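Local coordinates for protein Hpr(Ser) kinase (Coxiella burnetii, PDB 3TQF) that probably uses ATP to phosphorylate the phosphocarrier protein HPr on a serine, and probably also removes that phosphate again, at residues A[10-14]-A[33-37]; A[40-44]-A[87-92]. One frame throughout, in Å; residues are numbered along the deposited sequence.

Contact 1: residues A[10-14]-A[33-37]; sequences NFLVI and SLALI
Leu12 and Leu36 meet methyl to methyl, CD1 to CD1 at 3.6 Å, their side chains crossing at about a right angle. The same Leu36 CD1 also receives Ile14, whose CD1 lies 3.9 Å away. Ile14 starts off beside the helix rather than at it; CG1 set beside the backbone N and an extended end (chi2 174°) bring the terminal methyl across. The second branch of Leu12, CD2, turns to the neighbouring part of the helix, lying 4.0 Å from Ser33 CB and 4.1 Å from Ile37 CD1. Ser33, Leu36 and Ile37 thus present one helical face to the alternate strand residues Asn10, Leu12 and Ile14. The short axes run 10.0 Å apart at 19°, the close alignment expected of a helix laid on a beta-sheet. Here helix 29-38 follows strand 17-23 through what is probably a P-loop (Walker A), and strand 10-14 is the antiparallel neighbour of 17-23. At the loop end the contact turns polar: Asn10 ND2 and Ser33 OG are 3.7 Å apart, near but not hydrogen-bonded. Asn10 OD1 instead accepts from Asp47 N, which fixes the amide, and a bound phosphate, probably from the crystallisation liquor, lies about 5 Å from this side chain. Farther out, Ile21 touches Leu12 and Val19 touches Ile14, His41 touches Ile14 and Leu36, and Val80 and Phe84 of helix 80-84 pack on Ile37.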
ATOM      1  N   ASN A  10     -10.976 -17.571  -3.195  1.00 35.79           N
ATOM      2  CA  ASN A  10      -9.799 -17.608  -2.335  1.00 34.99           C
ATOM      3  C   ASN A  10     -10.281 -17.685  -0.898  1.00 34.35           C
ATOM      4  O   ASN A  10     -11.312 -17.113  -0.563  1.00 34.08           O
ATOM      5  CB  ASN A  10      -8.922 -16.374  -2.534  1.00 34.17           C
ATOM      6  CG  ASN A  10      -8.442 -16.220  -3.966  1.00 35.00           C
ATOM      7  OD1 ASN A  10      -8.447 -17.171  -4.742  1.00 36.83           O
ATOM      8  ND2 ASN A  10      -8.031 -15.009  -4.322  1.00 35.08           N
ATOM      9  N   PHE A  11      -9.537 -18.393  -0.054  1.00 34.44           N
ATOM     10  CA  PHE A  11      -9.930 -18.601   1.334  1.00 34.14           C
ATOM     11  C   PHE A  11      -8.777 -18.235   2.247  1.00 33.67           C
ATOM     12  O   PHE A  11      -7.716 -18.846   2.191  1.00 34.14           O
ATOM     13  CB  PHE A  11     -10.357 -20.059   1.544  1.00 35.72           C
ATOM     14  CG  PHE A  11     -11.068 -20.319   2.845  1.00 35.46           C
ATOM     15  CD1 PHE A  11     -11.996 -19.425   3.353  1.00 34.79           C
ATOM     16  CD2 PHE A  11     -10.837 -21.491   3.540  1.00 37.25           C
ATOM     17  CE1 PHE A  11     -12.656 -19.681   4.544  1.00 35.66           C
ATOM     18  CE2 PHE A  11     -11.496 -21.760   4.733  1.00 38.22           C
ATOM     19  CZ  PHE A  11     -12.406 -20.851   5.236  1.00 37.37           C
ATOM     20  N   LEU A  12      -8.998 -17.219   3.076  1.00 32.94           N
ATOM     21  CA  LEU A  12      -7.978 -16.699   3.979  1.00 32.81           C
ATOM     22  C   LEU A  12      -8.527 -16.677   5.401  1.00 33.22           C
ATOM     23  O   LEU A  12      -9.738 -16.565   5.602  1.00 32.95           O
ATOM     24  CB  LEU A  12      -7.591 -15.280   3.562  1.00 31.78           C
ATOM     25  CG  LEU A  12      -7.138 -15.091   2.110  1.00 31.75           C
ATOM     26  CD1 LEU A  12      -7.549 -13.741   1.585  1.00 31.05           C
ATOM     27  CD2 LEU A  12      -5.634 -15.281   1.992  1.00 32.98           C
ATOM     28  N   VAL A  13      -7.637 -16.790   6.384  1.00 33.98           N
ATOM     29  CA  VAL A  13      -8.006 -16.537   7.766  1.00 34.50           C
ATOM     30  C   VAL A  13      -7.583 -15.108   8.090  1.00 33.98           C
ATOM     31  O   VAL A  13      -6.403 -14.768   7.973  1.00 34.13           O
ATOM     32  CB  VAL A  13      -7.350 -17.532   8.734  1.00 36.21           C
ATOM     33  CG1 VAL A  13      -7.769 -17.229  10.170  1.00 36.73           C
ATOM     34  CG2 VAL A  13      -7.727 -18.960   8.360  1.00 36.87           C
ATOM     35  N   ILE A  14      -8.560 -14.277   8.461  1.00 33.51           N
ATOM     36  CA  ILE A  14      -8.339 -12.874   8.782  1.00 33.23           C
ATOM     37  C   ILE A  14      -9.009 -12.542  10.105  1.00 34.31           C
ATOM     38  O   ILE A  14     -10.229 -12.618  10.219  1.00 34.18           O
ATOM     39  CB  ILE A  14      -8.942 -11.945   7.724  1.00 32.22           C
ATOM     40  CG1 ILE A  14      -8.428 -12.299   6.324  1.00 31.91           C
ATOM     41  CG2 ILE A  14      -8.622 -10.498   8.059  1.00 32.15           C
ATOM     42  CD1 ILE A  14      -9.103 -11.509   5.199  1.00 30.86           C
ATOM     43  N   SER A  33      -4.614 -11.444  -1.725  1.00 31.48           N
ATOM     44  CA  SER A  33      -4.206 -12.509  -0.806  1.00 31.44           C
ATOM     45  C   SER A  33      -2.786 -12.261  -0.317  1.00 31.83           C
ATOM     46  O   SER A  33      -2.543 -12.227   0.885  1.00 31.84           O
ATOM     47  CB  SER A  33      -4.296 -13.886  -1.469  1.00 32.18           C
ATOM     48  OG  SER A  33      -5.646 -14.294  -1.638  1.00 32.29           O
ATOM     49  N   LEU A  34      -1.863 -12.057  -1.252  1.00 32.48           N
ATOM     50  CA  LEU A  34      -0.470 -11.787  -0.918  1.00 33.49           C
ATOM     51  C   LEU A  34      -0.353 -10.625   0.066  1.00 33.23           C
ATOM     52  O   LEU A  34       0.303 -10.747   1.098  1.00 33.70           O
ATOM     53  CB  LEU A  34       0.345 -11.482  -2.185  1.00 34.67           C
ATOM     54  CG  LEU A  34       1.876 -11.450  -2.031  1.00 36.19           C
ATOM     55  CD1 LEU A  34       2.410 -12.802  -1.596  1.00 36.36           C
ATOM     56  CD2 LEU A  34       2.555 -11.006  -3.323  1.00 37.05           C
ATOM     57  N   ALA A  35      -0.998  -9.506  -0.248  1.00 32.83           N
ATOM     58  CA  ALA A  35      -0.957  -8.322   0.613  1.00 32.95           C
ATOM     59  C   ALA A  35      -1.495  -8.621   2.015  1.00 32.54           C
ATOM     60  O   ALA A  35      -0.915  -8.188   3.007  1.00 33.14           O
ATOM     61  CB  ALA A  35      -1.723  -7.178  -0.017  1.00 32.71           C
ATOM     62  N   LEU A  36      -2.592  -9.372   2.090  1.00 31.70           N
ATOM     63  CA  LEU A  36      -3.139  -9.787   3.378  1.00 31.47           C
ATOM     64  C   LEU A  36      -2.174 -10.698   4.147  1.00 32.58           C
ATOM     65  O   LEU A  36      -2.053 -10.571   5.366  1.00 33.18           O
ATOM     66  CB  LEU A  36      -4.495 -10.465   3.191  1.00 30.67           C
ATOM     67  CG  LEU A  36      -5.635  -9.511   2.814  1.00 29.90           C
ATOM     68  CD1 LEU A  36      -6.832 -10.284   2.304  1.00 29.38           C
ATOM     69  CD2 LEU A  36      -6.030  -8.641   3.994  1.00 29.46           C
ATOM     70  N   ILE A  37      -1.481 -11.597   3.445  1.00 33.23           N
ATOM     71  CA  ILE A  37      -0.445 -12.427   4.081  1.00 34.61           C
ATOM     72  C   ILE A  37       0.652 -11.536   4.673  1.00 35.56           C
ATOM     73  O   ILE A  37       1.148 -11.795   5.766  1.00 36.42           O
ATOM     74  CB  ILE A  37       0.228 -13.440   3.092  1.00 35.55           C
ATOM     75  CG1 ILE A  37      -0.794 -14.373   2.428  1.00 34.90           C
ATOM     76  CG2 ILE A  37       1.281 -14.283   3.814  1.00 37.32           C
ATOM     77  CD1 ILE A  37      -1.742 -15.044   3.389  1.00 35.31           C
TER

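Contact 2: residues A[40-44]-A[87-92]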
ATOM      1  N   GLY A  40       0.117 -10.098   8.022  1.00 37.02           N
ATOM      2  CA  GLY A  40       0.143 -11.054   9.132  1.00 38.17           C
ATOM      3  C   GLY A  40      -1.019 -12.036   9.163  1.00 37.31           C
ATOM      4  O   GLY A  40      -1.176 -12.776  10.136  1.00 38.47           O
ATOM      5  N   HIS A  41      -1.828 -12.053   8.106  1.00 35.65           N
ATOM      6  CA  HIS A  41      -2.964 -12.966   8.019  1.00 35.08           C
ATOM      7  C   HIS A  41      -2.511 -14.264   7.368  1.00 35.83           C
ATOM      8  O   HIS A  41      -1.322 -14.435   7.099  1.00 37.17           O
ATOM      9  CB  HIS A  41      -4.118 -12.314   7.255  1.00 33.60           C
ATOM     10  CG  HIS A  41      -4.533 -10.994   7.830  1.00 33.41           C
ATOM     11  ND1 HIS A  41      -4.856 -10.832   9.160  1.00 33.62           N
ATOM     12  CD2 HIS A  41      -4.650  -9.772   7.264  1.00 32.64           C
ATOM     13  CE1 HIS A  41      -5.163  -9.569   9.386  1.00 33.46           C
ATOM     14  NE2 HIS A  41      -5.046  -8.905   8.252  1.00 33.05           N
ATOM     15  N   GLN A  42      -3.442 -15.183   7.128  1.00 35.54           N
ATOM     16  CA  GLN A  42      -3.084 -16.530   6.700  1.00 36.60           C
ATOM     17  C   GLN A  42      -3.834 -16.976   5.456  1.00 36.03           C
ATOM     18  O   GLN A  42      -4.988 -16.613   5.242  1.00 35.08           O
ATOM     19  CB  GLN A  42      -3.351 -17.530   7.827  1.00 37.95           C
ATOM     20  CG  GLN A  42      -2.476 -17.343   9.045  1.00 39.36           C
ATOM     21  CD  GLN A  42      -2.891 -18.234  10.199  1.00 41.07           C
ATOM     22  OE1 GLN A  42      -4.074 -18.332  10.526  1.00 41.04           O
ATOM     23  NE2 GLN A  42      -1.917 -18.879  10.829  1.00 42.88           N
ATOM     24  N   LEU A  43      -3.156 -17.791   4.653  1.00 37.24           N
ATOM     25  CA  LEU A  43      -3.734 -18.409   3.466  1.00 37.27           C
ATOM     26  C   LEU A  43      -4.285 -19.783   3.821  1.00 38.77           C
ATOM     27  O   LEU A  43      -3.631 -20.556   4.516  1.00 40.41           O
ATOM     28  CB  LEU A  43      -2.658 -18.554   2.380  1.00 37.92           C
ATOM     29  CG  LEU A  43      -2.975 -19.387   1.135  1.00 38.25           C
ATOM     30  CD1 LEU A  43      -4.120 -18.783   0.337  1.00 36.74           C
ATOM     31  CD2 LEU A  43      -1.728 -19.510   0.283  1.00 39.37           C
ATOM     32  N   VAL A  44      -5.493 -20.081   3.354  1.00 38.80           N
ATOM     33  CA  VAL A  44      -5.992 -21.445   3.368  1.00 40.57           C
ATOM     34  C   VAL A  44      -5.838 -22.010   1.961  1.00 41.89           C
ATOM     35  O   VAL A  44      -5.212 -23.057   1.779  1.00 43.78           O
ATOM     36  CB  VAL A  44      -7.450 -21.541   3.842  1.00 40.15           C
ATOM     37  CG1 VAL A  44      -7.841 -22.993   4.052  1.00 41.87           C
ATOM     38  CG2 VAL A  44      -7.635 -20.772   5.128  1.00 39.07           C
ATOM     39  N   ASP A  87       3.745 -20.508   9.714  1.00 52.53           N
ATOM     40  CA  ASP A  87       2.497 -19.999  10.305  1.00 50.54           C
ATOM     41  C   ASP A  87       1.667 -19.117   9.358  1.00 47.04           C
ATOM     42  O   ASP A  87       0.579 -18.681   9.724  1.00 45.42           O
ATOM     43  CB  ASP A  87       2.793 -19.223  11.601  1.00 51.63           C
ATOM     44  CG  ASP A  87       3.509 -20.073  12.653  1.00 55.93           C
ATOM     45  OD1 ASP A  87       3.607 -21.311  12.477  1.00 58.02           O
ATOM     46  OD2 ASP A  87       3.979 -19.497  13.660  1.00 57.96           O
ATOM     47  N   ALA A  88       2.176 -18.849   8.156  1.00 46.22           N
ATOM     48  CA  ALA A  88       1.455 -18.042   7.159  1.00 43.48           C
ATOM     49  C   ALA A  88       0.400 -18.838   6.383  1.00 42.41           C
ATOM     50  O   ALA A  88      -0.407 -18.257   5.661  1.00 40.11           O
ATOM     51  CB  ALA A  88       2.443 -17.412   6.184  1.00 43.45           C
ATOM     52  N   VAL A  89       0.422 -20.164   6.519  1.00 44.26           N
ATOM     53  CA  VAL A  89      -0.554 -21.037   5.864  1.00 43.89           C
ATOM     54  C   VAL A  89      -1.228 -21.962   6.877  1.00 45.13           C
ATOM     55  O   VAL A  89      -0.617 -22.383   7.859  1.00 47.08           O
ATOM     56  CB  VAL A  89       0.104 -21.903   4.772  1.00 45.23           C
ATOM     57  CG1 VAL A  89      -0.947 -22.696   4.014  1.00 44.92           C
ATOM     58  CG2 VAL A  89       0.904 -21.037   3.814  1.00 44.70           C
ATOM     59  N   VAL A  90      -2.494 -22.273   6.615  1.00 44.30           N
ATOM     60  CA  VAL A  90      -3.295 -23.153   7.461  1.00 45.60           C
ATOM     61  C   VAL A  90      -4.010 -24.160   6.570  1.00 46.03           C
ATOM     62  O   VAL A  90      -4.427 -23.817   5.465  1.00 44.37           O
ATOM     63  CB  VAL A  90      -4.302 -22.325   8.300  1.00 44.28           C
ATOM     64  CG1 VAL A  90      -5.682 -22.936   8.272  1.00 44.51           C
ATOM     65  CG2 VAL A  90      -3.796 -22.158   9.735  1.00 45.64           C
ATOM     66  N   ASN A  91      -4.139 -25.402   7.035  1.00 48.53           N
ATOM     67  CA  ASN A  91      -4.725 -26.463   6.201  1.00 49.74           C
ATOM     68  C   ASN A  91      -6.260 -26.456   6.156  1.00 48.60           C
ATOM     69  O   ASN A  91      -6.848 -26.928   5.182  1.00 48.98           O
ATOM     70  CB  ASN A  91      -4.182 -27.854   6.575  1.00 53.29           C
ATOM     71  CG  ASN A  91      -4.585 -28.304   7.972  1.00 55.71           C
ATOM     72  OD1 ASN A  91      -5.137 -27.535   8.761  1.00 55.41           O
ATOM     73  ND2 ASN A  91      -4.303 -29.566   8.283  1.00 59.45           N
ATOM     74  N   GLN A  92      -6.898 -25.926   7.196  1.00 47.54           N
ATOM     75  CA  GLN A  92      -8.351 -25.751   7.194  1.00 46.54           C
ATOM     76  C   GLN A  92      -8.819 -24.699   8.199  1.00 44.85           C
ATOM     77  O   GLN A  92      -8.066 -24.278   9.073  1.00 44.95           O
ATOM     78  CB  GLN A  92      -9.064 -27.083   7.463  1.00 49.33           C
ATOM     79  CG  GLN A  92      -8.632 -27.797   8.727  1.00 52.34           C
ATOM     80  CD  GLN A  92      -9.552 -28.949   9.085  1.00 55.64           C
ATOM     81  OE1 GLN A  92      -9.514 -30.012   8.463  1.00 57.96           O
ATOM     82  NE2 GLN A  92     -10.380 -28.746  10.103  1.00 56.56           N
TER
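The carboxamide of Gln42 has, as modelled, the methyl CG2 of Val90 over the outer end of one face, 3.9 Å from both OE1 and NE2, while its NE2 edge points at the backbone of Asp87. NE2 donates to Asp87 O at 2.7 Å, with an N-H...O angle of 170° and the acceptor almost in the amide plane. Val13 of strand 10-14 packs against the Gln42 side chain. CG beside the backbone N (chi1 -66°) and an extended chain beyond it carry the amide across to the carbonyl of Asp87. Next to it the backbones pair: Leu43 N donates to Ala88 O at 3.0 Å, and Val90 N returns a bond to Leu43 O at 2.9 Å, nearly in line with the carbonyl. Leu43 uses both its N and its O, bonding to Ala88 before and Val90 after Val89, which makes this a single parallel bridge. Val89 CG1 sits against Leu43 O, and Val44 CA makes a C-H...O contact with Val90 O at 3.5 Å. The bridge joins the edge of strand 42-45, just after the Schellman motif at Gly40 that ends helix 29-38, to the loop leading into strand 92-102. Because Gln42 binds a main-chain carbonyl, its side chain continues the backbone pairing by one further bond, holding the loop from Asp87 to Val90 with three hydrogen bonds, two between backbones and one from side chain to backbone.

Contacts 1 and 2 have centres about 8 Å apart, and strand 10-14 of contact 1 pairs antiparallel with strand 42-45 of contact 2. Two probable hydrogen bonds join them directly: Phe11 O to Val44 N at 2.8 Å and Val13 N to Gln42 O at 2.9 Å. Segment 42-44 therefore has strand 10-14 along one edge and loop 87-92 along the other. Ile37 of contact 1 also packs on Leu43 and Ala88, so its side chain bridges from contact 1 to both segments of contact 2. The phosphate lies near the Asn10 end of contact 1, beside the probable P-loop, and may mark the nucleotide-phosphate pocket; just past Val44, Cys45 forms a disulfide with Cys62.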